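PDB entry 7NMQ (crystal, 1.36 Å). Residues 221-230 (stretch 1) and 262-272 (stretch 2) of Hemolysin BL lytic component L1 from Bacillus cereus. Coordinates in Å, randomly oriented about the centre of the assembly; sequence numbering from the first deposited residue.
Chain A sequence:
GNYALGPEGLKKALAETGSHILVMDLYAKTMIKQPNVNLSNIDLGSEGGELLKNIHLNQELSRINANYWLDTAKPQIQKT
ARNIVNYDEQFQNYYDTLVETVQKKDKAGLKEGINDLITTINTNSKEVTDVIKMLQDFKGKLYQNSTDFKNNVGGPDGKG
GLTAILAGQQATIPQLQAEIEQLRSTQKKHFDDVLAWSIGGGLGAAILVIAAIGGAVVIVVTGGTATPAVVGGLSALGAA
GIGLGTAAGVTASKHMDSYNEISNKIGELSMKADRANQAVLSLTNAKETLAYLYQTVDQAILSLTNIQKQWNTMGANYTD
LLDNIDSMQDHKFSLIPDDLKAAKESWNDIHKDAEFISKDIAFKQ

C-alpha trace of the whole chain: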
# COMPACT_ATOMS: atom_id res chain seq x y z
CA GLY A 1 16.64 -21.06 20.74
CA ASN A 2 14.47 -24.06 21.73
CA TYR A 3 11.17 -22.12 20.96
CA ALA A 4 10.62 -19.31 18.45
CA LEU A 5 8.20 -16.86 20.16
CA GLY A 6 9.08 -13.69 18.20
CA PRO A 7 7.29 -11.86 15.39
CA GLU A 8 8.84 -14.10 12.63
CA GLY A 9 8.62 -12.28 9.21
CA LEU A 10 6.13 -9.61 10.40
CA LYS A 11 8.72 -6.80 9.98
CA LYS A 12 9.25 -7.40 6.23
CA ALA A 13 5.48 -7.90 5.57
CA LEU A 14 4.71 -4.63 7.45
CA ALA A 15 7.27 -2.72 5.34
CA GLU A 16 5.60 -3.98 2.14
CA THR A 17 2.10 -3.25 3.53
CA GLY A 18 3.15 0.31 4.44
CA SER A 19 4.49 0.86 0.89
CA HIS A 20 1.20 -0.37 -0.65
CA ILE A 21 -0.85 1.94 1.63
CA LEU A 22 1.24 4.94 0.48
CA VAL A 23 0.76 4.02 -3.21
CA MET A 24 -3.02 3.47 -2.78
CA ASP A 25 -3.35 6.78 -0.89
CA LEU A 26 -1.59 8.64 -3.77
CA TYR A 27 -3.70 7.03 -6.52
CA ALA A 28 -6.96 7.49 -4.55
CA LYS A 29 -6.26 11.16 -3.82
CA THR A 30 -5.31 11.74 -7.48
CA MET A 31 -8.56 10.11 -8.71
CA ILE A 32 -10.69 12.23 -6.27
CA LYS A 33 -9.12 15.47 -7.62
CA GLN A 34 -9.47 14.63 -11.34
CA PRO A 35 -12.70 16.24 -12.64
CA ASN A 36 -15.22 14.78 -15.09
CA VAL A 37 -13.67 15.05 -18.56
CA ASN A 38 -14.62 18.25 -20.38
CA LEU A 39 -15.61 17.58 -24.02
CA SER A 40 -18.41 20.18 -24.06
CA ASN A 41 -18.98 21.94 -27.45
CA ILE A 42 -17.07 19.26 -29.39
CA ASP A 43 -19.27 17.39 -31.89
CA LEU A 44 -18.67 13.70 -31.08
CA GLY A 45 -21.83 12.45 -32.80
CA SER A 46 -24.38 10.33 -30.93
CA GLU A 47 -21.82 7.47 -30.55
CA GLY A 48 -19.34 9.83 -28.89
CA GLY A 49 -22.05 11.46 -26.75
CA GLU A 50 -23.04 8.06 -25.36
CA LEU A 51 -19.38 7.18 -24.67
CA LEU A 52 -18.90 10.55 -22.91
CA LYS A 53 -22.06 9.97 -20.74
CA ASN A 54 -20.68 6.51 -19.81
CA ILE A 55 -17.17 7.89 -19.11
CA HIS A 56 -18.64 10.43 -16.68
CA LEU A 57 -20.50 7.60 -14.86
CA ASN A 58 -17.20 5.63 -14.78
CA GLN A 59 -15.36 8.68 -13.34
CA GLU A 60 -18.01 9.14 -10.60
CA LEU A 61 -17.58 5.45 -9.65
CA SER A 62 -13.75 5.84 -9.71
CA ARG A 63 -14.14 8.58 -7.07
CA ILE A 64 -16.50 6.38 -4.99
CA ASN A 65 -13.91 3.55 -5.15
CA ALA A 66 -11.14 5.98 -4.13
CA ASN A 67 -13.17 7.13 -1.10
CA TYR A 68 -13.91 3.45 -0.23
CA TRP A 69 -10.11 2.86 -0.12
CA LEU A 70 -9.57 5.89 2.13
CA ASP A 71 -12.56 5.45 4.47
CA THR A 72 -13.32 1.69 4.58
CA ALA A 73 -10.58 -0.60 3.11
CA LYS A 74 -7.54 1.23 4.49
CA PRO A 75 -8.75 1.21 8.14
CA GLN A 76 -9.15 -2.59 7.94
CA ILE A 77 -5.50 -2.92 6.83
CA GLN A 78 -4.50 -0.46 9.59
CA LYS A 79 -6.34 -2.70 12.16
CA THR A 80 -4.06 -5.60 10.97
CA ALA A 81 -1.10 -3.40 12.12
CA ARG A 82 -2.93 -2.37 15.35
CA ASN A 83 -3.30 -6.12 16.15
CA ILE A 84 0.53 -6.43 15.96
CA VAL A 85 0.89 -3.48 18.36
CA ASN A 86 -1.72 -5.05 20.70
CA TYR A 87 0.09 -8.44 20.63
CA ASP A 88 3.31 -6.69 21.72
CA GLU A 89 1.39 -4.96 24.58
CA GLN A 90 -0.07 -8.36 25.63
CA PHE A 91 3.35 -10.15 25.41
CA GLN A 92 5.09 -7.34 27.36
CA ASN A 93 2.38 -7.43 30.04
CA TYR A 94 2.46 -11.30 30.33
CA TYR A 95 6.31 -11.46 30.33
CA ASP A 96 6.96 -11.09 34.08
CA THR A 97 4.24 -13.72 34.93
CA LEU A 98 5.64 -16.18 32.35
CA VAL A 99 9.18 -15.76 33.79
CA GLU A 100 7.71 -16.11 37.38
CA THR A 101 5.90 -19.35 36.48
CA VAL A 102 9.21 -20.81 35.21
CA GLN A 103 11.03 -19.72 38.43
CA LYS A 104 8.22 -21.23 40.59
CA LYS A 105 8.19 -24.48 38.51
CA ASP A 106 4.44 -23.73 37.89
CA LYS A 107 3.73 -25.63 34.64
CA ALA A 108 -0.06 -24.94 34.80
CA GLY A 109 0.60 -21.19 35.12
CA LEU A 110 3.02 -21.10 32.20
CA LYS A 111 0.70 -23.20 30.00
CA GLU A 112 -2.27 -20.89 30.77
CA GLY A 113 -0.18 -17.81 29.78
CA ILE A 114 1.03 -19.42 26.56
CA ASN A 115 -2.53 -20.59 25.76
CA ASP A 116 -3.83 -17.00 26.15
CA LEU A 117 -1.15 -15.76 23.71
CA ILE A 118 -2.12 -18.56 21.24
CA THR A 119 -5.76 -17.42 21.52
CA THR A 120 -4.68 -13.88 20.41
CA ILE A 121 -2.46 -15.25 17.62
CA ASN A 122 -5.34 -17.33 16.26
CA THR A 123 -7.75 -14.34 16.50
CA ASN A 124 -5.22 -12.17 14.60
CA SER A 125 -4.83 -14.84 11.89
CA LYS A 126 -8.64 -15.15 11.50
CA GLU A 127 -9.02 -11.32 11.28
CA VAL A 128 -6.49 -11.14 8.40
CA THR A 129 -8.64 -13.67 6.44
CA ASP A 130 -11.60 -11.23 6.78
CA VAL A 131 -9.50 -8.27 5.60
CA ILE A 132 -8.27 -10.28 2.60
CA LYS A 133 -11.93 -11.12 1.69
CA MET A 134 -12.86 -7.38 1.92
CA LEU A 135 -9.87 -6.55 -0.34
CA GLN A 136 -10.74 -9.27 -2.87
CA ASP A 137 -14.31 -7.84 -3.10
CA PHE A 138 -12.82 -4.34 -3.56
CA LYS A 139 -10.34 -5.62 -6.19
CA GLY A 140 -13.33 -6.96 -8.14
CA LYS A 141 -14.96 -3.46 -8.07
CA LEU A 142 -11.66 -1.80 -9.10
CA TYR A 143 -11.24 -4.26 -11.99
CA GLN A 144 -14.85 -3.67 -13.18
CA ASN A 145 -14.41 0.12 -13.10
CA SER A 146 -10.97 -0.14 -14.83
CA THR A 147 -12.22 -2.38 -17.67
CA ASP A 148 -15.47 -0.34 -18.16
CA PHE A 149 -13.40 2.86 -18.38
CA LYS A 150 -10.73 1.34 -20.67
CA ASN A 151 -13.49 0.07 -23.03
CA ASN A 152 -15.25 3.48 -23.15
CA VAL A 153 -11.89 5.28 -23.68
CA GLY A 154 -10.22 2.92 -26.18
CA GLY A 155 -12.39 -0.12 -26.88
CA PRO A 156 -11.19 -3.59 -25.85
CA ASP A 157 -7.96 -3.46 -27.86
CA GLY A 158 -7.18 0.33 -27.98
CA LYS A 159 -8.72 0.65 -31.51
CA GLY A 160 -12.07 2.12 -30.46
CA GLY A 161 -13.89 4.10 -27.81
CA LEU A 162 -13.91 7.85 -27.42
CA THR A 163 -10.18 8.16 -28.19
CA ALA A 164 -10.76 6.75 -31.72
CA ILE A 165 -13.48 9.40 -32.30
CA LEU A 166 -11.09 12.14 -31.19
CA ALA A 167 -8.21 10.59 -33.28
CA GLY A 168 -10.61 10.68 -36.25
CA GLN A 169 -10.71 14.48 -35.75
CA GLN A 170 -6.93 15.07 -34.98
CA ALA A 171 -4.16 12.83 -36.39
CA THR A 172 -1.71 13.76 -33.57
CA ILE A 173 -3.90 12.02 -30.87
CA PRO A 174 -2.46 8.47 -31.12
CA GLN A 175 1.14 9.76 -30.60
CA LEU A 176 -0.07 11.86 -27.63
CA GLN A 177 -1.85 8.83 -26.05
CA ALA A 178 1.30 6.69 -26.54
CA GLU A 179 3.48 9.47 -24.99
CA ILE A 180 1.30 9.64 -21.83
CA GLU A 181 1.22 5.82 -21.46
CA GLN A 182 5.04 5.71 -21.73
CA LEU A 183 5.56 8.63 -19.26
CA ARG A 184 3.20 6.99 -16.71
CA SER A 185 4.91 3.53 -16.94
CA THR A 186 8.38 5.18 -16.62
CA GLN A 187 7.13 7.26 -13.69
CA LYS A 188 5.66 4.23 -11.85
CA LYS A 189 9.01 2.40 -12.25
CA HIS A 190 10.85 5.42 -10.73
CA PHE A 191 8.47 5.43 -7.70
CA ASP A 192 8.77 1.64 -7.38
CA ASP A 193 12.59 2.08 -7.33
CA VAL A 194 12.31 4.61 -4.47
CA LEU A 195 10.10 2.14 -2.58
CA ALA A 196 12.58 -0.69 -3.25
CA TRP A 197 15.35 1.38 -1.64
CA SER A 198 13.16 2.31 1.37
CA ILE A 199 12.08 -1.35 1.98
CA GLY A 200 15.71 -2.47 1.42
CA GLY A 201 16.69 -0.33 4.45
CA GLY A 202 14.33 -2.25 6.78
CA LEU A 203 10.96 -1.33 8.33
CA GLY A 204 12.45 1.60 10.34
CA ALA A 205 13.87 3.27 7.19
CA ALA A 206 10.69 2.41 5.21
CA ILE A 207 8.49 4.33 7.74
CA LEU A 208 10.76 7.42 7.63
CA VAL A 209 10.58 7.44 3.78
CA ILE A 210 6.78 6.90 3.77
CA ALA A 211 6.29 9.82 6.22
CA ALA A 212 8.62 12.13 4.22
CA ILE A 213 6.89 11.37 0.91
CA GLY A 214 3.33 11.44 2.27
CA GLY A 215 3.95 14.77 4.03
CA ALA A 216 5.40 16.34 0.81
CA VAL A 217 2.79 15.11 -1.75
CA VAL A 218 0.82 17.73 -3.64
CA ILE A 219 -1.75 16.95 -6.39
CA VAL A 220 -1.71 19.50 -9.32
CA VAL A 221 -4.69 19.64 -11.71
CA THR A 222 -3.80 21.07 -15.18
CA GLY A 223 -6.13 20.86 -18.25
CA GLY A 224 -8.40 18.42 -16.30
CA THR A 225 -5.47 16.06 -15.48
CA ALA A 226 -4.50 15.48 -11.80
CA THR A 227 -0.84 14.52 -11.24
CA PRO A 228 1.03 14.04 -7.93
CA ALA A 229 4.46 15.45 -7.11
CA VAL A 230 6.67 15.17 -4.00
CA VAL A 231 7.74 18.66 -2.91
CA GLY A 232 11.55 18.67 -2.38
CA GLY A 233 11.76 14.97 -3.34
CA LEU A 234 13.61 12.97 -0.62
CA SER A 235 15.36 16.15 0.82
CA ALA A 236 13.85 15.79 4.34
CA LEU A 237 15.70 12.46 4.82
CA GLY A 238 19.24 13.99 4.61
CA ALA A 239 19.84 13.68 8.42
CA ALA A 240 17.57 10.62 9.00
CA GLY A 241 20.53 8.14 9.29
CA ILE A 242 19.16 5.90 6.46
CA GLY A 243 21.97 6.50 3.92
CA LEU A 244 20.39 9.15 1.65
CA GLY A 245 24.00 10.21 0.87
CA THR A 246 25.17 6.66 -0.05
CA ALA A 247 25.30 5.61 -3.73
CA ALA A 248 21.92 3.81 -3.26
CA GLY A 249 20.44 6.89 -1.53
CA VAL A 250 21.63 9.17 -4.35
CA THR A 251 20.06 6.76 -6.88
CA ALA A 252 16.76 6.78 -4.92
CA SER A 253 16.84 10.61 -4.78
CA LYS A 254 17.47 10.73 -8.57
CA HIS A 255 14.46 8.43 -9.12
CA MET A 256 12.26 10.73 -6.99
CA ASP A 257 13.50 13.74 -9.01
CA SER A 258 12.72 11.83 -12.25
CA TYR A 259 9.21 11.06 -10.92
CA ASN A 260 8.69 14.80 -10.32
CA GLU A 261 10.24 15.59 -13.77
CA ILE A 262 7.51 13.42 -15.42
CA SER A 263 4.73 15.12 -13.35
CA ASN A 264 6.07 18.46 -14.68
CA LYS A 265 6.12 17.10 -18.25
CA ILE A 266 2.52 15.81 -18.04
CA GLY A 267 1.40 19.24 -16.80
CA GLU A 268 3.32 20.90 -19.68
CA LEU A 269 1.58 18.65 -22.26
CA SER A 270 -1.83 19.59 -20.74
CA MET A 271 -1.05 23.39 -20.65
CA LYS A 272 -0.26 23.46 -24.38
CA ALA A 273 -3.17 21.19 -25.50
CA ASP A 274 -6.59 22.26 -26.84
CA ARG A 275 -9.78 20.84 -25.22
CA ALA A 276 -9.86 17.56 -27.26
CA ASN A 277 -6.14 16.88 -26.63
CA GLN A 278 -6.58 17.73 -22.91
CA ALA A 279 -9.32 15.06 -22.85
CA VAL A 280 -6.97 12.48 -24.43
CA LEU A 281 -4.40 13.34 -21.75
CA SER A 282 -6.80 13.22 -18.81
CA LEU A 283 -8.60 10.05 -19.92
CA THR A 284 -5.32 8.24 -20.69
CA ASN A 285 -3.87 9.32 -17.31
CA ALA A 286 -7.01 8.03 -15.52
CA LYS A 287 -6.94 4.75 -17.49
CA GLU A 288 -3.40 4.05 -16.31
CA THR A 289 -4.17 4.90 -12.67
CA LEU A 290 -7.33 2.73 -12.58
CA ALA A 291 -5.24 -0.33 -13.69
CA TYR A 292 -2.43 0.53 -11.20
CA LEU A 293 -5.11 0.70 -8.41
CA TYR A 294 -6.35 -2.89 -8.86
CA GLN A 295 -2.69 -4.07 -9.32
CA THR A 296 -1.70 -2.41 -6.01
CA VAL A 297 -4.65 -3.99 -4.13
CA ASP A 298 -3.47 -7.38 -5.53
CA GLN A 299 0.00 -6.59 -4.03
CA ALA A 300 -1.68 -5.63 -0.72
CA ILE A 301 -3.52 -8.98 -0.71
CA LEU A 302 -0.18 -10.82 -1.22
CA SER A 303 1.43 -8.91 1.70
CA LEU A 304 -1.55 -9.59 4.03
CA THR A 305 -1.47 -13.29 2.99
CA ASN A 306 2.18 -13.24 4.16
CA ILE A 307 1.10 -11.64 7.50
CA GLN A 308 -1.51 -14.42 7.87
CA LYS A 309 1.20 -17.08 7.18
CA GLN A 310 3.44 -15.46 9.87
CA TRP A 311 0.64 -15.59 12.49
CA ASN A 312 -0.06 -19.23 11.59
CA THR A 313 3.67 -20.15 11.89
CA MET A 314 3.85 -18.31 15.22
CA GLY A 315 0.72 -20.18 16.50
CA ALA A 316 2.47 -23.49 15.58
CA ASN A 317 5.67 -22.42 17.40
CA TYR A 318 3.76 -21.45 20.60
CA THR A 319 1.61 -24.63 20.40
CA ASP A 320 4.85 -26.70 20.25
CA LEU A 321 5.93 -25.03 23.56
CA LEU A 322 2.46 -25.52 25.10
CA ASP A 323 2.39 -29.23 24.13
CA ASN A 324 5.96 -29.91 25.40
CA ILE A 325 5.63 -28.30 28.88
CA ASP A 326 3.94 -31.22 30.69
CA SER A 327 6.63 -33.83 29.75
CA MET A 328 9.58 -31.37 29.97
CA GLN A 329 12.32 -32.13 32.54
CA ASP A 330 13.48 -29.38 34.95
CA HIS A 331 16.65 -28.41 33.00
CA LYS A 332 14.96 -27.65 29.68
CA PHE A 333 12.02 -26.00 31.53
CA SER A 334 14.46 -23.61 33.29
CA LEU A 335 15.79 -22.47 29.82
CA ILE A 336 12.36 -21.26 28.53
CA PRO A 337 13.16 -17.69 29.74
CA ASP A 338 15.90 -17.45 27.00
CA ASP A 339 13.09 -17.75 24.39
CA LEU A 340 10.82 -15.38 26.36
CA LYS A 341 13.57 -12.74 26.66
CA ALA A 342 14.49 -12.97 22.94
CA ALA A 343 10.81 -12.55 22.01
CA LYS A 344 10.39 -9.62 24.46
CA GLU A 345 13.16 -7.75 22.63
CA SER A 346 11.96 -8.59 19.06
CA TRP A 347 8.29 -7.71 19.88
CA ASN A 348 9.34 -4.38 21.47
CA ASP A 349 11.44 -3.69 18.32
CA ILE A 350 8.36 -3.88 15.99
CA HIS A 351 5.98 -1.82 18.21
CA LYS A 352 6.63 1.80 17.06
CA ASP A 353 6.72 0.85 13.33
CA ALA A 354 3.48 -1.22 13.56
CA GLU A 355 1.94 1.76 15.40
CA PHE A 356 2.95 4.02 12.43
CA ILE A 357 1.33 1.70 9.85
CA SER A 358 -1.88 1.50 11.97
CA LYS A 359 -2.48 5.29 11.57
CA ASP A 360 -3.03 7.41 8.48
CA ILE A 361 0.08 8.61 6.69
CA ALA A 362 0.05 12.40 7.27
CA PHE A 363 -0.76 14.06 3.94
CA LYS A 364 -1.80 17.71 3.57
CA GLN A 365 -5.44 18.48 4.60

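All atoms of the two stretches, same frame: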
# COMPACT_ATOMS: atom_id res chain seq x y z
N VAL A 221 -3.74 19.89 -10.61
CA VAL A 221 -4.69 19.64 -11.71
C VAL A 221 -4.41 20.71 -12.78
O VAL A 221 -4.52 21.92 -12.50
CB VAL A 221 -6.17 19.70 -11.28
CG1 VAL A 221 -7.11 19.33 -12.42
CG2 VAL A 221 -6.39 18.82 -10.04
N THR A 222 -4.07 20.24 -13.97
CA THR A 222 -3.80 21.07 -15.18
C THR A 222 -4.57 20.52 -16.36
O THR A 222 -4.39 19.35 -16.63
CB THR A 222 -2.34 20.93 -15.61
OG1 THR A 222 -1.50 21.23 -14.50
CG2 THR A 222 -2.00 21.85 -16.75
N GLY A 223 -5.31 21.35 -17.12
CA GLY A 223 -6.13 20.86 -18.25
C GLY A 223 -6.98 19.63 -17.92
O GLY A 223 -7.16 18.77 -18.80
N GLY A 224 -7.54 19.54 -16.72
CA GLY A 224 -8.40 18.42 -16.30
C GLY A 224 -7.63 17.17 -15.97
O GLY A 224 -8.26 16.15 -15.59
N THR A 225 -6.29 17.23 -15.88
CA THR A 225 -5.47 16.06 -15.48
C THR A 225 -4.87 16.33 -14.10
O THR A 225 -4.18 17.32 -13.91
CB THR A 225 -4.37 15.79 -16.49
OG1 THR A 225 -4.90 15.48 -17.78
CG2 THR A 225 -3.52 14.61 -16.08
N ALA A 226 -5.11 15.43 -13.15
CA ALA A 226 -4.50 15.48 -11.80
C ALA A 226 -3.25 14.62 -11.79
O ALA A 226 -3.28 13.44 -12.23
CB ALA A 226 -5.50 15.05 -10.77
N THR A 227 -2.18 15.16 -11.23
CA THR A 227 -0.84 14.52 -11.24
C THR A 227 -0.19 14.80 -9.89
O THR A 227 -0.13 15.97 -9.50
CB THR A 227 -0.02 15.12 -12.40
OG1 THR A 227 -0.69 14.86 -13.63
CG2 THR A 227 1.38 14.58 -12.54
N PRO A 228 0.29 13.78 -9.15
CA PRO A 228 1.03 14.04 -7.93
C PRO A 228 2.47 14.46 -8.18
O PRO A 228 3.05 14.12 -9.19
CB PRO A 228 1.07 12.74 -7.16
CG PRO A 228 0.59 11.72 -8.11
CD PRO A 228 0.09 12.35 -9.38
N ALA A 229 3.02 15.16 -7.20
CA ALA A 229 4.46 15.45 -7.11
C ALA A 229 4.86 15.46 -5.64
O ALA A 229 4.00 15.65 -4.79
CB ALA A 229 4.74 16.80 -7.72
N VAL A 230 6.14 15.22 -5.39
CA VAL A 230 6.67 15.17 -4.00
C VAL A 230 7.56 16.39 -3.80
O VAL A 230 8.65 16.46 -4.35
CB VAL A 230 7.42 13.86 -3.77
CG1 VAL A 230 7.96 13.82 -2.37
CG2 VAL A 230 6.53 12.65 -4.05
N ILE A 262 8.59 13.97 -14.56
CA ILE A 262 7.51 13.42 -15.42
C ILE A 262 6.20 14.13 -15.04
O ILE A 262 5.42 14.47 -15.94
CB ILE A 262 7.43 11.90 -15.36
CG1 ILE A 262 8.66 11.33 -16.06
CG2 ILE A 262 6.13 11.39 -15.96
CD1 ILE A 262 8.91 9.85 -15.86
N SER A 263 5.93 14.35 -13.76
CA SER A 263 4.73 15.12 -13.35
C SER A 263 4.77 16.49 -14.02
O SER A 263 3.74 16.93 -14.52
CB SER A 263 4.65 15.24 -11.87
OG SER A 263 4.46 13.95 -11.34
N ASN A 264 5.93 17.13 -14.04
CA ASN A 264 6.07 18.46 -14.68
C ASN A 264 5.77 18.33 -16.17
O ASN A 264 4.99 19.13 -16.71
CB ASN A 264 7.46 19.00 -14.41
CG ASN A 264 7.60 20.41 -14.90
OD1 ASN A 264 7.76 20.64 -16.10
ND2 ASN A 264 7.54 21.32 -13.95
N LYS A 265 6.31 17.31 -16.80
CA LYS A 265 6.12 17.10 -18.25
C LYS A 265 4.64 16.88 -18.57
O LYS A 265 4.14 17.40 -19.60
CB LYS A 265 7.00 15.97 -18.77
CG LYS A 265 6.81 15.63 -20.26
CD LYS A 265 7.28 16.67 -21.22
CE LYS A 265 7.18 16.17 -22.65
NZ LYS A 265 7.35 17.27 -23.60
N ILE A 266 3.95 16.10 -17.76
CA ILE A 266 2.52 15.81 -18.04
C ILE A 266 1.77 17.13 -17.93
O ILE A 266 0.89 17.41 -18.77
CB ILE A 266 1.99 14.74 -17.07
CG1 ILE A 266 2.65 13.39 -17.38
CG2 ILE A 266 0.47 14.71 -17.09
CD1 ILE A 266 2.28 12.24 -16.46
N GLY A 267 2.06 17.93 -16.92
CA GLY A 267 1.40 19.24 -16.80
C GLY A 267 1.70 20.12 -18.00
O GLY A 267 0.77 20.83 -18.46
N GLU A 268 2.92 20.09 -18.50
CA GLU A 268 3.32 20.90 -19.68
C GLU A 268 2.53 20.46 -20.91
O GLU A 268 2.04 21.30 -21.67
CB GLU A 268 4.81 20.75 -19.96
CG GLU A 268 5.73 21.47 -18.99
CD GLU A 268 7.19 21.48 -19.42
OE1 GLU A 268 7.58 20.63 -20.30
OE2 GLU A 268 7.95 22.32 -18.89
N LEU A 269 2.36 19.15 -21.11
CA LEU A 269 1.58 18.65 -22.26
C LEU A 269 0.15 19.18 -22.16
O LEU A 269 -0.49 19.53 -23.21
CB LEU A 269 1.58 17.12 -22.29
CG LEU A 269 2.91 16.52 -22.69
CD1 LEU A 269 2.87 15.02 -22.49
CD2 LEU A 269 3.24 16.85 -24.15
N SER A 270 -0.43 19.14 -20.97
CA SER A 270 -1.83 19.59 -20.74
C SER A 270 -1.95 21.10 -20.98
O SER A 270 -2.93 21.54 -21.62
CB SER A 270 -2.24 19.23 -19.34
OG SER A 270 -2.49 17.85 -19.22
N MET A 271 -0.99 21.90 -20.49
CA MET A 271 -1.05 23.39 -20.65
C MET A 271 -1.13 23.77 -22.13
O MET A 271 -1.84 24.73 -22.47
CB MET A 271 0.22 24.02 -20.07
CG MET A 271 0.13 24.16 -18.63
SD MET A 271 1.72 24.63 -17.96
CE MET A 271 1.41 24.38 -16.21
N LYS A 272 -0.37 23.07 -22.96
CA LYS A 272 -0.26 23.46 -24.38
C LYS A 272 -1.38 22.85 -25.23
O LYS A 272 -1.56 23.32 -26.37
CB LYS A 272 1.14 23.13 -24.90
CG LYS A 272 1.39 21.73 -25.41
CD LYS A 272 2.82 21.57 -25.84
CE LYS A 272 3.21 20.13 -26.10
NZ LYS A 272 4.67 19.94 -25.97
O HOH W 1 -5.32 17.43 -19.66

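A β-hairpin packs against a helix here, the strand 225-230 running nearly antiparallel to the helix axis at 152° with a closest approach of 8.2 Å. So close a fit, burying 387 Å² in all, goes with small side chains at the interface: threonine and alanine on the strand, serine and glycine on the helix.

The hairpin is closed by a type I' turn from Thr222 to Thr225, held by paired backbone hydrogen bonds, Thr222 N to Thr225 O and Thr225 N to Thr222 O, both 2.9 Å. Gly223 and Gly224 occupy its corners with positive phi, which favours glycine. At Gly223 packing adds a second reason, since an ideal CB would lie only 3.2 Å from Ser270 CB.

Polar contacts lie toward both ends of the interface. Ser263 OG sits 2.6 Å from Pro228 O, close enough for a short hydrogen bond, although its proton has another acceptor within reach. Near the turn, a water accepts hydrogen bonds from Thr225 OG1 (2.7 Å) and Ser270 OG (2.9 Å) and donates one to Gly223 O (2.4 Å). It thus bridges two hydroxyls that stand 3.7 Å apart, Thr225 OG1 and Ser270 OG.

The remaining contacts are van der Waals. Strand alternation directs Thr225, Thr227 and Ala229 toward the helix while Ala226 points away. Ile266 CG2 packs 4.1 Å from Thr225 CG2 and 3.7 Å from Thr227 OG1, giving the buried interface its bulkiest helical side chain. Thr227 CG2 also rests 3.4 Å from Ser263 OG. Thr222 places its CG2 3.4 Å from Gly267 O and 3.7 Å from both Ser270 CB and Met271 CG; a CB on Gly267 would have room, unlike one at Gly223, while the flexible Met271 starts sideways but brings its end nearer, covering the threonine methyl at the exposed margin.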